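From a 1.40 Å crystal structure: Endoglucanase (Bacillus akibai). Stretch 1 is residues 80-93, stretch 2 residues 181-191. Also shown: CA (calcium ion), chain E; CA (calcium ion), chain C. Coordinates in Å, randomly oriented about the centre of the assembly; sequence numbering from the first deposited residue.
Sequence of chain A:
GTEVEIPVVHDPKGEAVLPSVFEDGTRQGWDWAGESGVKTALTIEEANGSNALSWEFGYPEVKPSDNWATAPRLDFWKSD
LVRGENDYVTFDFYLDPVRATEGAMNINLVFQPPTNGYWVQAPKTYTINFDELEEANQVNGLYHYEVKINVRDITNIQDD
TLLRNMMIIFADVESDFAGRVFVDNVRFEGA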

# COMPACT_ATOMS: atom_id res chain seq x y z
N ASP A 80 13.06 -15.18 17.88
CA ASP A 80 13.35 -13.92 18.52
C ASP A 80 13.39 -12.75 17.53
O ASP A 80 14.17 -11.82 17.67
N LEU A 81 12.52 -12.83 16.51
CA LEU A 81 12.30 -11.72 15.60
C LEU A 81 11.32 -10.77 16.24
O LEU A 81 10.16 -11.12 16.43
N VAL A 82 11.81 -9.60 16.61
CA VAL A 82 11.02 -8.60 17.32
C VAL A 82 11.35 -7.21 16.80
O VAL A 82 12.45 -6.95 16.31
N ARG A 83 10.40 -6.29 16.97
CA ARG A 83 10.61 -4.90 16.64
C ARG A 83 11.57 -4.20 17.59
O ARG A 83 12.35 -3.34 17.19
N GLY A 84 11.46 -4.52 18.87
CA GLY A 84 12.23 -3.79 19.87
C GLY A 84 11.89 -2.32 19.85
O GLY A 84 10.76 -1.93 19.58
N GLU A 85 12.89 -1.49 20.09
CA GLU A 85 12.72 -0.04 20.03
C GLU A 85 12.91 0.56 18.63
O GLU A 85 12.86 1.75 18.45
N ASN A 86 13.07 -0.30 17.65
CA ASN A 86 13.23 0.15 16.28
C ASN A 86 11.94 0.65 15.69
O ASN A 86 10.85 0.24 16.07
N ASP A 87 12.08 1.55 14.72
CA ASP A 87 10.95 2.20 14.10
C ASP A 87 10.74 1.82 12.64
O ASP A 87 9.64 2.00 12.14
N TYR A 88 11.77 1.29 12.00
CA TYR A 88 11.75 0.99 10.56
C TYR A 88 12.38 -0.33 10.27
O TYR A 88 13.24 -0.80 11.01
N VAL A 89 11.94 -0.96 9.17
CA VAL A 89 12.73 -1.93 8.44
C VAL A 89 13.24 -1.20 7.22
O VAL A 89 12.50 -0.51 6.51
N THR A 90 14.55 -1.28 7.02
CA THR A 90 15.20 -0.71 5.85
C THR A 90 15.98 -1.75 5.07
O THR A 90 16.45 -2.74 5.60
N PHE A 91 16.07 -1.52 3.77
CA PHE A 91 16.99 -2.25 2.93
C PHE A 91 17.33 -1.41 1.70
O PHE A 91 16.59 -0.52 1.31
N ASP A 92 18.48 -1.73 1.12
CA ASP A 92 18.84 -1.22 -0.21
C ASP A 92 18.20 -2.10 -1.27
O ASP A 92 18.31 -3.32 -1.21
N PHE A 93 17.49 -1.48 -2.19
CA PHE A 93 16.82 -2.20 -3.27
C PHE A 93 17.33 -1.64 -4.56
O PHE A 93 17.33 -0.44 -4.76
N VAL A 181 16.77 -7.73 -10.01
CA VAL A 181 16.65 -6.90 -8.82
C VAL A 181 17.59 -7.47 -7.76
O VAL A 181 18.03 -8.62 -7.80
N PHE A 182 17.90 -6.61 -6.80
CA PHE A 182 18.91 -6.89 -5.77
C PHE A 182 18.43 -6.28 -4.44
O PHE A 182 17.97 -5.14 -4.41
N VAL A 183 18.60 -7.03 -3.36
CA VAL A 183 18.26 -6.59 -1.99
C VAL A 183 19.50 -6.72 -1.12
O VAL A 183 20.15 -7.76 -1.09
N ASP A 184 19.81 -5.67 -0.37
CA ASP A 184 20.97 -5.70 0.54
C ASP A 184 20.66 -4.99 1.86
O ASP A 184 19.82 -4.11 1.93
N ASN A 185 21.38 -5.39 2.90
CA ASN A 185 21.37 -4.67 4.18
C ASN A 185 19.98 -4.60 4.82
O ASN A 185 19.55 -3.55 5.27
N VAL A 186 19.29 -5.73 4.85
CA VAL A 186 17.96 -5.76 5.46
C VAL A 186 18.12 -5.70 6.97
O VAL A 186 18.82 -6.50 7.54
N ARG A 187 17.48 -4.74 7.60
CA ARG A 187 17.57 -4.59 9.06
C ARG A 187 16.44 -3.79 9.66
O ARG A 187 15.77 -3.04 8.97
N PHE A 188 16.24 -3.94 10.97
CA PHE A 188 15.49 -2.96 11.73
C PHE A 188 16.41 -1.79 12.09
O PHE A 188 17.58 -1.99 12.35
N GLU A 189 15.87 -0.58 12.12
CA GLU A 189 16.64 0.55 12.62
C GLU A 189 15.78 1.57 13.33
O GLU A 189 14.56 1.58 13.20
N GLY A 190 16.44 2.42 14.11
CA GLY A 190 15.77 3.38 14.99
C GLY A 190 15.46 4.64 14.23
O GLY A 190 15.67 4.87 12.88
N ALA A 191 14.48 5.43 14.68
CA ALA A 191 14.17 6.68 13.99
C ALA A 191 15.29 7.68 14.24
O ALA A 191 16.12 7.48 15.14

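What frames the side chains? Strands 88-93 and 181-189 run antiparallel, with bonds such as Thr90 N to Arg187 O (2.9 Å) and Asp184 N to Asp92 O (2.9 Å). A bulge between Thr90 and Asp92 shifts the register by one, so that Asp92 pairs with Asp184. Val89, Phe93, Val183 and Phe188 share one face; Tyr88, Thr90, Asp92, Asp184, Arg187 and Glu189 occupy the other.

Where is the apolar packing? Phe188 (chi1 m) loses the most surface to the other stretch. Val82 O lies over one face of its ring, Leu81 (t, p) approaches its edge with CD1 3.9 Å from Phe188 CE2, and Val89 (t) sets CG2 3.6 Å from Phe188 CE1. Farther along, Phe91 (p) places CB 3.9 Å from Val186 CG2 and CD2 4.0 Å from Val183 CG1. The end of Phe93 (t) comes nearer the second stretch, its CD1 3.8 Å from Val183 CG2 and its CE1 3.8 Å from Val181 CB.

Which polar side chains bridge the strands? Thr90 (p) donates from OG1 to Glu189 OE1 at 2.8 Å, with Glu189 in the p, t conformation. Asn185 (m) donates from ND2 to Asp92 OD2, also at 2.8 Å and nearly straight. Near the turn, Asn86 (m) points toward the second stretch, yet its ND2 bonds back to Arg83 O at 3.2 Å, bracing the type II' turn.

How do water and calcium join in? One water donates to both Thr90 OG1 (2.9 Å) and Asn185 O (2.7 Å), linking the strands. Asp92 (m) binds one calcium through OD1 at 2.3 Å, while its OD2 accepts from a water on that same ion. Asp184 (t) grips the second calcium with OD1 and OD2, each 2.5 Å from the ion, and a water on this metal donates to Asn185 OD1.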

# COMPACT_ATOMS: atom_id res chain seq x y z
CB ASP A 80 14.65 -14.00 19.35
CG ASP A 80 14.52 -14.92 20.56
OD1 ASP A 80 13.49 -14.87 21.28
OD2 ASP A 80 15.41 -15.74 20.87
CB LEU A 81 11.75 -12.22 14.26
CG LEU A 81 11.60 -11.21 13.14
CD1 LEU A 81 12.96 -10.71 12.67
CD2 LEU A 81 10.86 -11.86 11.96
CB VAL A 82 11.21 -8.67 18.86
CG1 VAL A 82 10.82 -10.03 19.41
CG2 VAL A 82 12.65 -8.27 19.27
CB ARG A 83 9.29 -4.13 16.64
CG ARG A 83 9.39 -2.65 16.29
CD ARG A 83 8.07 -1.97 16.18
NE ARG A 83 7.34 -2.02 17.45
CZ ARG A 83 6.03 -1.85 17.58
NH1 ARG A 83 5.26 -1.60 16.54
NH2 ARG A 83 5.47 -1.94 18.78
CB GLU A 85 13.68 0.63 21.01
CG GLU A 85 13.26 0.43 22.45
CD GLU A 85 14.26 0.97 23.46
OE1 GLU A 85 15.49 0.85 23.24
OE2 GLU A 85 13.81 1.49 24.50
CB ASN A 86 13.78 -0.99 15.45
CG ASN A 86 15.17 -1.37 15.88
OD1 ASN A 86 16.07 -0.54 15.77
ND2 ASN A 86 15.35 -2.57 16.40
CB ASP A 87 11.06 3.72 14.23
CG ASP A 87 11.19 4.15 15.66
OD1 ASP A 87 10.47 3.62 16.54
OD2 ASP A 87 12.06 4.97 16.02
CB TYR A 88 12.52 2.05 9.73
CG TYR A 88 12.04 3.46 9.93
CD1 TYR A 88 10.97 3.97 9.20
CD2 TYR A 88 12.63 4.27 10.88
CE1 TYR A 88 10.51 5.26 9.42
CE2 TYR A 88 12.17 5.57 11.10
CZ TYR A 88 11.12 6.04 10.37
OH TYR A 88 10.68 7.33 10.60
CB VAL A 89 11.90 -3.16 8.06
CG1 VAL A 89 12.62 -4.07 7.05
CG2 VAL A 89 11.58 -3.96 9.32
CB THR A 90 16.16 0.42 6.26
OG1 THR A 90 17.25 -0.09 7.03
CG2 THR A 90 15.45 1.43 7.15
CB PHE A 91 16.47 -3.66 2.52
CG PHE A 91 15.13 -3.70 1.82
CD1 PHE A 91 13.94 -3.72 2.56
CD2 PHE A 91 15.06 -3.85 0.44
CE1 PHE A 91 12.70 -3.84 1.91
CE2 PHE A 91 13.85 -3.97 -0.19
CZ PHE A 91 12.68 -3.94 0.55
CB ASP A 92 20.36 -1.20 -0.40
CG ASP A 92 21.02 -0.26 0.55
OD1 ASP A 92 20.71 0.95 0.56
OD2 ASP A 92 21.85 -0.69 1.39
CB PHE A 93 15.32 -2.01 -3.19
CG PHE A 93 14.55 -2.87 -4.15
CD1 PHE A 93 14.74 -4.24 -4.25
CD2 PHE A 93 13.60 -2.29 -4.99
CE1 PHE A 93 14.00 -5.01 -5.18
CE2 PHE A 93 12.86 -3.07 -5.89
CZ PHE A 93 13.06 -4.40 -6.00
CB VAL A 181 15.22 -6.75 -8.31
CG1 VAL A 181 14.30 -6.17 -9.39
CG2 VAL A 181 14.68 -8.02 -7.77
CB PHE A 182 20.27 -6.25 -6.09
CG PHE A 182 20.81 -6.53 -7.49
CD1 PHE A 182 20.32 -5.83 -8.62
CD2 PHE A 182 21.84 -7.42 -7.67
CE1 PHE A 182 20.83 -6.05 -9.88
CE2 PHE A 182 22.38 -7.64 -8.95
CZ PHE A 182 21.89 -6.95 -10.03
CB VAL A 183 17.14 -7.51 -1.45
CG1 VAL A 183 16.93 -7.35 0.06
CG2 VAL A 183 15.84 -7.31 -2.22
CB ASP A 184 22.20 -5.08 -0.13
CG ASP A 184 23.53 -5.56 0.44
OD1 ASP A 184 23.59 -6.44 1.34
OD2 ASP A 184 24.58 -5.10 -0.07
CB ASN A 185 22.01 -3.29 4.06
CG ASN A 185 23.39 -3.35 3.50
OD1 ASN A 185 24.23 -4.10 4.02
ND2 ASN A 185 23.64 -2.62 2.43
CB VAL A 186 17.13 -7.02 5.08
CG1 VAL A 186 15.68 -6.85 5.58
CG2 VAL A 186 17.17 -7.32 3.60
CB ARG A 187 18.87 -3.90 9.42
CG ARG A 187 19.03 -2.54 8.85
CD ARG A 187 20.27 -1.86 9.39
NE ARG A 187 20.07 -1.52 10.80
CZ ARG A 187 21.03 -1.19 11.67
NH1 ARG A 187 22.30 -1.14 11.29
NH2 ARG A 187 20.71 -0.90 12.93
CB PHE A 188 14.99 -3.58 13.05
CG PHE A 188 13.86 -4.55 12.92
CD1 PHE A 188 12.55 -4.12 12.86
CD2 PHE A 188 14.09 -5.89 12.91
CE1 PHE A 188 11.51 -5.02 12.77
CE2 PHE A 188 13.05 -6.79 12.82
CZ PHE A 188 11.76 -6.35 12.73
CB GLU A 189 17.54 1.17 11.55
CG GLU A 189 16.88 1.83 10.39
CD GLU A 189 17.92 2.47 9.46
OE1 GLU A 189 18.57 1.75 8.63
OE2 GLU A 189 18.12 3.71 9.59
CB ALA A 191 12.83 7.26 14.44
CA CA E . 21.24 2.08 2.46
CA CA C . 26.01 -6.78 1.00
O HOH W 1 19.54 -0.89 5.46
O HOH W 2 23.08 0.71 3.41
O HOH W 3 26.35 -5.42 2.88
O HOH W 4 22.45 2.95 1.30
O HOH W 5 22.45 3.85 3.82
O HOH W 6 19.38 0.87 3.56